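Local coordinates for protein aminotransferase TlmJ (Streptoalloteichus hindustanus, PDB 5UID) that probably transfers amino groups as a pyridoxal 5'-phosphate-dependent aminotransferase of the DegT/DnrJ/EryC1 family, at residues Leu48-Cys61 and Gly195-Arg209. Numbering follows the deposited sequence.
Sequences LGVGAEQVVSVSCC and GMLCFRDPELAERAR
Val56 lays its CG2 methyl over one face of the Arg209 guanidinium, 3.7 Å above the plane and over its centre. The arginine chain runs extended from CG to NE (chi2 -178°, chi3 176°), which carries the group past this methyl to the 3-10 turn 52-54. There NH1 and NH2 both grip one atom, Glu53 O, which lies in the guanidinium plane; the NH2 to Glu53 O bond is 3.0 Å. A water also donates to Glu53 O. Replacing Arg209 by alanine would probably cost Glu53 O both arginine donors and take away the flat group packed on the Val56 methyl. Gln54 NE2 donates to Phe199 O (2.9 Å), while its OE1 takes Gly51 N on a lone pair, so both ends of the amide are held. Strands 55-58 and 195-199 pair antiparallel, with Val56 and Leu197 exchanging two backbone bonds. On the face shared with Ser57 and Cys198, the bent selenomethionine Met196 packs SE on Val55 CG1 and touches Phe40 and Phe44 of helix 35-48. The pairing adds edge strand 55-58 to the mixed seven-stranded sheet of the PLP-dependent aminotransferase large domain; just past it, Cys61 N donates to phosphate oxygen OP2 of the pyridoxal-lysine at position 187.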
ATOM      1  N   LEU A  48      -6.736   9.710 -20.000  1.00 34.53           N
ATOM      2  CA  LEU A  48      -8.102   9.204 -19.982  1.00 30.18           C
ATOM      3  C   LEU A  48      -9.090  10.146 -20.650  1.00 36.01           C
ATOM      4  O   LEU A  48     -10.212   9.729 -20.955  1.00 45.06           O
ATOM      5  CB  LEU A  48      -8.553   8.953 -18.543  1.00 27.99           C
ATOM      6  CG  LEU A  48      -7.778   7.892 -17.768  1.00 35.32           C
ATOM      7  CD1 LEU A  48      -8.312   7.789 -16.347  1.00 33.73           C
ATOM      8  CD2 LEU A  48      -7.860   6.553 -18.487  1.00 32.34           C
ATOM      9  N   GLY A  49      -8.705  11.397 -20.883  1.00 34.25           N
ATOM     10  CA  GLY A  49      -9.637  12.373 -21.406  1.00 37.31           C
ATOM     11  C   GLY A  49     -10.631  12.889 -20.391  1.00 52.72           C
ATOM     12  O   GLY A  49     -11.767  13.207 -20.754  1.00 54.03           O
ATOM     13  N   VAL A  50     -10.237  12.972 -19.120  1.00 47.20           N
ATOM     14  CA  VAL A  50     -11.099  13.450 -18.049  1.00 47.64           C
ATOM     15  C   VAL A  50     -10.389  14.581 -17.315  1.00 43.22           C
ATOM     16  O   VAL A  50      -9.235  14.908 -17.593  1.00 43.26           O
ATOM     17  CB  VAL A  50     -11.489  12.328 -17.063  1.00 41.29           C
ATOM     18  CG1 VAL A  50     -12.260  11.233 -17.783  1.00 45.22           C
ATOM     19  CG2 VAL A  50     -10.246  11.760 -16.389  1.00 35.16           C
ATOM     20  N   GLY A  51     -11.104  15.180 -16.367  1.00 40.52           N
ATOM     21  CA  GLY A  51     -10.528  16.242 -15.572  1.00 41.32           C
ATOM     22  C   GLY A  51      -9.616  15.710 -14.483  1.00 36.85           C
ATOM     23  O   GLY A  51      -9.790  14.603 -13.970  1.00 39.44           O
ATOM     24  N   ALA A  52      -8.620  16.525 -14.126  1.00 31.72           N
ATOM     25  CA  ALA A  52      -7.693  16.133 -13.069  1.00 38.22           C
ATOM     26  C   ALA A  52      -8.402  15.969 -11.730  1.00 40.96           C
ATOM     27  O   ALA A  52      -7.969  15.170 -10.891  1.00 38.71           O
ATOM     28  CB  ALA A  52      -6.566  17.160 -12.956  1.00 35.27           C
ATOM     29  N   GLU A  53      -9.497  16.703 -11.518  1.00 39.28           N
ATOM     30  CA  GLU A  53     -10.228  16.632 -10.258  1.00 42.13           C
ATOM     31  C   GLU A  53     -10.889  15.278 -10.038  1.00 40.93           C
ATOM     32  O   GLU A  53     -11.177  14.925  -8.890  1.00 40.70           O
ATOM     33  CB  GLU A  53     -11.289  17.730 -10.208  1.00 41.41           C
ATOM     34  CG  GLU A  53     -12.268  17.671 -11.370  1.00 59.85           C
ATOM     35  CD  GLU A  53     -13.410  18.654 -11.226  1.00 77.03           C
ATOM     36  OE1 GLU A  53     -13.452  19.375 -10.207  1.00 83.46           O
ATOM     37  OE2 GLU A  53     -14.266  18.703 -12.134  1.00 84.45           O
ATOM     38  N   GLN A  54     -11.143  14.521 -11.104  1.00 38.78           N
ATOM     39  CA  GLN A  54     -11.827  13.240 -10.993  1.00 35.22           C
ATOM     40  C   GLN A  54     -10.899  12.093 -10.619  1.00 37.46           C
ATOM     41  O   GLN A  54     -11.384  10.998 -10.313  1.00 32.84           O
ATOM     42  CB  GLN A  54     -12.515  12.903 -12.315  1.00 35.61           C
ATOM     43  CG  GLN A  54     -13.509  13.939 -12.795  1.00 38.16           C
ATOM     44  CD  GLN A  54     -14.139  13.551 -14.114  1.00 50.54           C
ATOM     45  OE1 GLN A  54     -13.704  13.995 -15.176  1.00 56.02           O
ATOM     46  NE2 GLN A  54     -15.168  12.713 -14.056  1.00 51.65           N
ATOM     47  N   VAL A  55      -9.591  12.314 -10.637  1.00 32.91           N
ATOM     48  CA  VAL A  55      -8.610  11.241 -10.566  1.00 32.16           C
ATOM     49  C   VAL A  55      -7.878  11.321  -9.234  1.00 38.76           C
ATOM     50  O   VAL A  55      -7.504  12.409  -8.781  1.00 33.78           O
ATOM     51  CB  VAL A  55      -7.641  11.331 -11.759  1.00 38.06           C
ATOM     52  CG1 VAL A  55      -6.802  10.105 -11.843  1.00 41.72           C
ATOM     53  CG2 VAL A  55      -8.421  11.506 -13.045  1.00 39.15           C
ATOM     54  N   VAL A  56      -7.688  10.165  -8.598  1.00 38.38           N
ATOM     55  CA  VAL A  56      -7.069  10.076  -7.278  1.00 34.55           C
ATOM     56  C   VAL A  56      -6.051   8.943  -7.291  1.00 35.32           C
ATOM     57  O   VAL A  56      -6.403   7.786  -7.554  1.00 28.10           O
ATOM     58  CB  VAL A  56      -8.105   9.844  -6.165  1.00 30.77           C
ATOM     59  CG1 VAL A  56      -7.413   9.785  -4.811  1.00 24.75           C
ATOM     60  CG2 VAL A  56      -9.178  10.933  -6.180  1.00 28.59           C
ATOM     61  N   SER A  57      -4.797   9.270  -6.993  1.00 28.98           N
ATOM     62  CA  SER A  57      -3.748   8.265  -6.894  1.00 30.76           C
ATOM     63  C   SER A  57      -3.900   7.467  -5.603  1.00 28.11           C
ATOM     64  O   SER A  57      -4.221   8.023  -4.551  1.00 30.59           O
ATOM     65  CB  SER A  57      -2.372   8.932  -6.940  1.00 33.96           C
ATOM     66  OG  SER A  57      -1.331   7.982  -6.792  1.00 44.40           O
ATOM     67  N   VAL A  58      -3.675   6.153  -5.692  1.00 24.90           N
ATOM     68  CA  VAL A  58      -3.754   5.258  -4.542  1.00 25.40           C
ATOM     69  C   VAL A  58      -2.576   4.291  -4.581  1.00 25.18           C
ATOM     70  O   VAL A  58      -1.791   4.265  -5.530  1.00 26.03           O
ATOM     71  CB  VAL A  58      -5.087   4.479  -4.482  1.00 28.37           C
ATOM     72  CG1 VAL A  58      -6.235   5.417  -4.127  1.00 29.70           C
ATOM     73  CG2 VAL A  58      -5.356   3.769  -5.801  1.00 26.94           C
ATOM     74  N   SER A  59      -2.468   3.481  -3.523  1.00 25.19           N
ATOM     75  CA  SER A  59      -1.298   2.625  -3.353  1.00 28.31           C
ATOM     76  C   SER A  59      -1.288   1.475  -4.354  1.00 30.06           C
ATOM     77  O   SER A  59      -0.220   1.056  -4.811  1.00 29.74           O
ATOM     78  CB  SER A  59      -1.247   2.088  -1.923  1.00 24.01           C
ATOM     79  OG  SER A  59      -2.428   1.367  -1.619  1.00 23.94           O
ATOM     80  N   CYS A  60      -2.458   0.944  -4.695  1.00 27.06           N
ATOM     81  CA  CYS A  60      -2.556  -0.171  -5.631  1.00 26.24           C
ATOM     82  C   CYS A  60      -4.009  -0.303  -6.066  1.00 33.22           C
ATOM     83  O   CYS A  60      -4.901   0.362  -5.532  1.00 34.86           O
ATOM     84  CB  CYS A  60      -2.046  -1.473  -5.009  1.00 26.67           C
ATOM     85  SG  CYS A  60      -3.008  -2.046  -3.596  1.00 31.01           S
ATOM     86  N   CYS A  61      -4.238  -1.184  -7.045  1.00 32.84           N
ATOM     87  CA  CYS A  61      -5.586  -1.348  -7.582  1.00 32.22           C
ATOM     88  C   CYS A  61      -6.501  -2.041  -6.581  1.00 27.46           C
ATOM     89  O   CYS A  61      -7.672  -1.667  -6.442  1.00 25.42           O
ATOM     90  CB  CYS A  61      -5.542  -2.130  -8.891  1.00 23.55           C
ATOM     91  SG  CYS A  61      -7.152  -2.298  -9.709  1.00 26.52           S
ATOM     92  N   GLY A 195      -1.628   2.539  -7.855  1.00 26.12           N
ATOM     93  CA  GLY A 195      -2.999   2.454  -8.305  1.00 32.23           C
ATOM     94  C   GLY A 195      -3.521   3.821  -8.696  1.00 29.43           C
ATOM     95  O   GLY A 195      -2.888   4.851  -8.449  1.00 24.07           O
HETATM   96  N   MSE A 196      -4.697   3.811  -9.306  1.00 25.17           N
HETATM   97  CA  MSE A 196      -5.349   5.047  -9.702  1.00 26.89           C
HETATM   98  C   MSE A 196      -6.858   4.871  -9.685  1.00 27.01           C
HETATM   99  O   MSE A 196      -7.377   3.833 -10.090  1.00 26.47           O
HETATM  100  CB  MSE A 196      -4.878   5.485 -11.089  1.00 27.20           C
HETATM  101  CG  MSE A 196      -5.316   6.889 -11.473  1.00 32.33           C
HETATM  102 SE   MSE A 196      -4.267   8.301 -10.621  0.69 38.64          SE
HETATM  103  CE  MSE A 196      -2.617   8.083 -11.632  1.00 40.27           C
ATOM    104  N   LEU A 197      -7.558   5.891  -9.202  1.00 28.29           N
ATOM    105  CA  LEU A 197      -9.013   5.915  -9.188  1.00 33.67           C
ATOM    106  C   LEU A 197      -9.515   7.034 -10.088  1.00 32.59           C
ATOM    107  O   LEU A 197      -8.903   8.102 -10.164  1.00 31.36           O
ATOM    108  CB  LEU A 197      -9.546   6.115  -7.769  1.00 29.12           C
ATOM    109  CG  LEU A 197      -9.490   4.909  -6.836  1.00 29.13           C
ATOM    110  CD1 LEU A 197      -9.771   5.342  -5.412  1.00 33.98           C
ATOM    111  CD2 LEU A 197     -10.492   3.860  -7.287  1.00 19.00           C
ATOM    112  N   CYS A 198     -10.627   6.783 -10.774  1.00 28.89           N
ATOM    113  CA  CYS A 198     -11.304   7.805 -11.559  1.00 33.01           C
ATOM    114  C   CYS A 198     -12.789   7.763 -11.234  1.00 33.55           C
ATOM    115  O   CYS A 198     -13.424   6.710 -11.350  1.00 27.90           O
ATOM    116  CB  CYS A 198     -11.083   7.607 -13.062  1.00 26.72           C
ATOM    117  SG  CYS A 198     -11.855   8.881 -14.091  1.00 39.50           S
ATOM    118  N   PHE A 199     -13.334   8.904 -10.828  1.00 35.09           N
ATOM    119  CA  PHE A 199     -14.730   9.009 -10.431  1.00 32.38           C
ATOM    120  C   PHE A 199     -15.481   9.901 -11.405  1.00 34.42           C
ATOM    121  O   PHE A 199     -14.987  10.963 -11.798  1.00 47.07           O
ATOM    122  CB  PHE A 199     -14.860   9.572  -9.013  1.00 36.49           C
ATOM    123  CG  PHE A 199     -14.260   8.693  -7.958  1.00 33.53           C
ATOM    124  CD1 PHE A 199     -12.926   8.816  -7.614  1.00 31.34           C
ATOM    125  CD2 PHE A 199     -15.033   7.743  -7.309  1.00 35.28           C
ATOM    126  CE1 PHE A 199     -12.371   8.007  -6.642  1.00 32.00           C
ATOM    127  CE2 PHE A 199     -14.484   6.931  -6.337  1.00 32.32           C
ATOM    128  CZ  PHE A 199     -13.151   7.062  -6.003  1.00 34.91           C
ATOM    129  N   ARG A 200     -16.677   9.463 -11.796  1.00 40.16           N
ATOM    130  CA  ARG A 200     -17.548  10.332 -12.577  1.00 39.90           C
ATOM    131  C   ARG A 200     -18.016  11.516 -11.741  1.00 39.90           C
ATOM    132  O   ARG A 200     -18.157  12.633 -12.253  1.00 41.65           O
ATOM    133  CB  ARG A 200     -18.737   9.534 -13.107  1.00 42.53           C
ATOM    134  CG  ARG A 200     -19.240   9.986 -14.467  1.00 56.54           C
ATOM    135  CD  ARG A 200     -19.308   8.803 -15.417  1.00 65.76           C
ATOM    136  NE  ARG A 200     -20.651   8.577 -15.942  1.00 77.99           N
ATOM    137  CZ  ARG A 200     -20.932   8.449 -17.235  1.00 85.69           C
ATOM    138  NH1 ARG A 200     -19.960   8.511 -18.133  1.00 86.84           N
ATOM    139  NH2 ARG A 200     -22.184   8.250 -17.628  1.00 91.31           N
ATOM    140  N   ASP A 201     -18.244  11.290 -10.448  1.00 39.17           N
ATOM    141  CA  ASP A 201     -18.676  12.343  -9.539  1.00 41.15           C
ATOM    142  C   ASP A 201     -17.458  12.984  -8.889  1.00 45.56           C
ATOM    143  O   ASP A 201     -16.723  12.296  -8.168  1.00 42.99           O
ATOM    144  CB  ASP A 201     -19.598  11.773  -8.473  1.00 48.47           C
ATOM    145  CG  ASP A 201     -20.096  12.826  -7.498  1.00 50.25           C
ATOM    146  OD1 ASP A 201     -19.967  14.034  -7.786  1.00 52.93           O
ATOM    147  OD2 ASP A 201     -20.623  12.436  -6.435  1.00 51.63           O
ATOM    148  N   PRO A 202     -17.204  14.277  -9.107  1.00 51.12           N
ATOM    149  CA  PRO A 202     -16.046  14.908  -8.455  1.00 45.32           C
ATOM    150  C   PRO A 202     -16.153  14.951  -6.941  1.00 41.58           C
ATOM    151  O   PRO A 202     -15.125  14.870  -6.258  1.00 36.60           O
ATOM    152  CB  PRO A 202     -16.027  16.319  -9.063  1.00 44.45           C
ATOM    153  CG  PRO A 202     -17.432  16.557  -9.505  1.00 53.98           C
ATOM    154  CD  PRO A 202     -17.939  15.222  -9.965  1.00 55.29           C
ATOM    155  N   GLU A 203     -17.364  15.082  -6.392  1.00 40.41           N
ATOM    156  CA  GLU A 203     -17.507  15.082  -4.939  1.00 41.88           C
ATOM    157  C   GLU A 203     -17.129  13.732  -4.343  1.00 41.04           C
ATOM    158  O   GLU A 203     -16.598  13.676  -3.228  1.00 34.09           O
ATOM    159  CB  GLU A 203     -18.934  15.462  -4.542  1.00 49.04           C
ATOM    160  CG  GLU A 203     -19.248  16.944  -4.698  1.00 62.28           C
ATOM    161  CD  GLU A 203     -20.625  17.310  -4.176  1.00 74.70           C
ATOM    162  OE1 GLU A 203     -21.424  16.390  -3.904  1.00 77.90           O
ATOM    163  OE2 GLU A 203     -20.910  18.520  -4.035  1.00 81.50           O
ATOM    164  N   LEU A 204     -17.388  12.641  -5.067  1.00 39.06           N
ATOM    165  CA  LEU A 204     -16.964  11.333  -4.586  1.00 39.35           C
ATOM    166  C   LEU A 204     -15.449  11.191  -4.635  1.00 39.58           C
ATOM    167  O   LEU A 204     -14.864  10.499  -3.792  1.00 33.22           O
ATOM    168  CB  LEU A 204     -17.637  10.231  -5.403  1.00 39.29           C
ATOM    169  CG  LEU A 204     -17.594   8.835  -4.783  1.00 41.53           C
ATOM    170  CD1 LEU A 204     -18.135   8.877  -3.361  1.00 38.99           C
ATOM    171  CD2 LEU A 204     -18.380   7.846  -5.633  1.00 39.41           C
ATOM    172  N   ALA A 205     -14.798  11.842  -5.604  1.00 29.29           N
ATOM    173  CA  ALA A 205     -13.340  11.866  -5.632  1.00 37.42           C
ATOM    174  C   ALA A 205     -12.779  12.625  -4.435  1.00 36.68           C
ATOM    175  O   ALA A 205     -11.734  12.248  -3.889  1.00 31.53           O
ATOM    176  CB  ALA A 205     -12.846  12.485  -6.940  1.00 32.65           C
ATOM    177  N   GLU A 206     -13.455  13.699  -4.016  1.00 37.58           N
ATOM    178  CA  GLU A 206     -13.014  14.432  -2.832  1.00 41.80           C
ATOM    179  C   GLU A 206     -13.098  13.558  -1.586  1.00 40.55           C
ATOM    180  O   GLU A 206     -12.223  13.623  -0.715  1.00 32.79           O
ATOM    181  CB  GLU A 206     -13.846  15.703  -2.653  1.00 43.14           C
ATOM    182  CG  GLU A 206     -13.780  16.664  -3.826  1.00 61.53           C
ATOM    183  CD  GLU A 206     -14.643  17.898  -3.623  1.00 78.41           C
ATOM    184  OE1 GLU A 206     -14.766  18.358  -2.467  1.00 83.03           O
ATOM    185  OE2 GLU A 206     -15.204  18.405  -4.619  1.00 82.43           O
ATOM    186  N   ARG A 207     -14.147  12.737  -1.483  1.00 37.71           N
ATOM    187  CA  ARG A 207     -14.245  11.800  -0.368  1.00 38.18           C
ATOM    188  C   ARG A 207     -13.127  10.770  -0.419  1.00 36.84           C
ATOM    189  O   ARG A 207     -12.571  10.392   0.621  1.00 37.94           O
ATOM    190  CB  ARG A 207     -15.602  11.096  -0.381  1.00 27.90           C
ATOM    191  CG  ARG A 207     -16.796  11.988  -0.103  1.00 53.72           C
ATOM    192  CD  ARG A 207     -18.064  11.150  -0.049  1.00 49.96           C
ATOM    193  NE  ARG A 207     -17.942  10.058   0.912  1.00 48.86           N
ATOM    194  CZ  ARG A 207     -18.675   8.950   0.884  1.00 51.62           C
ATOM    195  NH1 ARG A 207     -19.584   8.776  -0.067  1.00 52.40           N
ATOM    196  NH2 ARG A 207     -18.493   8.009   1.801  1.00 49.16           N
ATOM    197  N   ALA A 208     -12.789  10.297  -1.622  1.00 30.78           N
ATOM    198  CA  ALA A 208     -11.755   9.277  -1.758  1.00 27.72           C
ATOM    199  C   ALA A 208     -10.400   9.800  -1.300  1.00 29.33           C
ATOM    200  O   ALA A 208      -9.631   9.072  -0.662  1.00 31.12           O
ATOM    201  CB  ALA A 208     -11.684   8.791  -3.205  1.00 25.94           C
ATOM    202  N   ARG A 209     -10.089  11.060  -1.621  1.00 27.14           N
ATOM    203  CA  ARG A 209      -8.812  11.633  -1.208  1.00 27.83           C
ATOM    204  C   ARG A 209      -8.687  11.666   0.309  1.00 30.77           C
ATOM    205  O   ARG A 209      -7.621  11.365   0.858  1.00 32.07           O
ATOM    206  CB  ARG A 209      -8.654  13.040  -1.787  1.00 28.78           C
ATOM    207  CG  ARG A 209      -8.467  13.071  -3.289  1.00 30.35           C
ATOM    208  CD  ARG A 209      -8.265  14.487  -3.807  1.00 30.09           C
ATOM    209  NE  ARG A 209      -7.987  14.489  -5.240  1.00 40.50           N
ATOM    210  CZ  ARG A 209      -8.910  14.657  -6.181  1.00 46.72           C
ATOM    211  NH1 ARG A 209     -10.178  14.850  -5.841  1.00 55.53           N
ATOM    212  NH2 ARG A 209      -8.566  14.637  -7.461  1.00 42.46           N
TER
HETATM  213  O   HOH W   1     -13.195  16.221  -7.031  1.00 35.48           O
HETATM  214  O   HOH W   2      -0.283   6.116  -8.677  1.00 31.86           O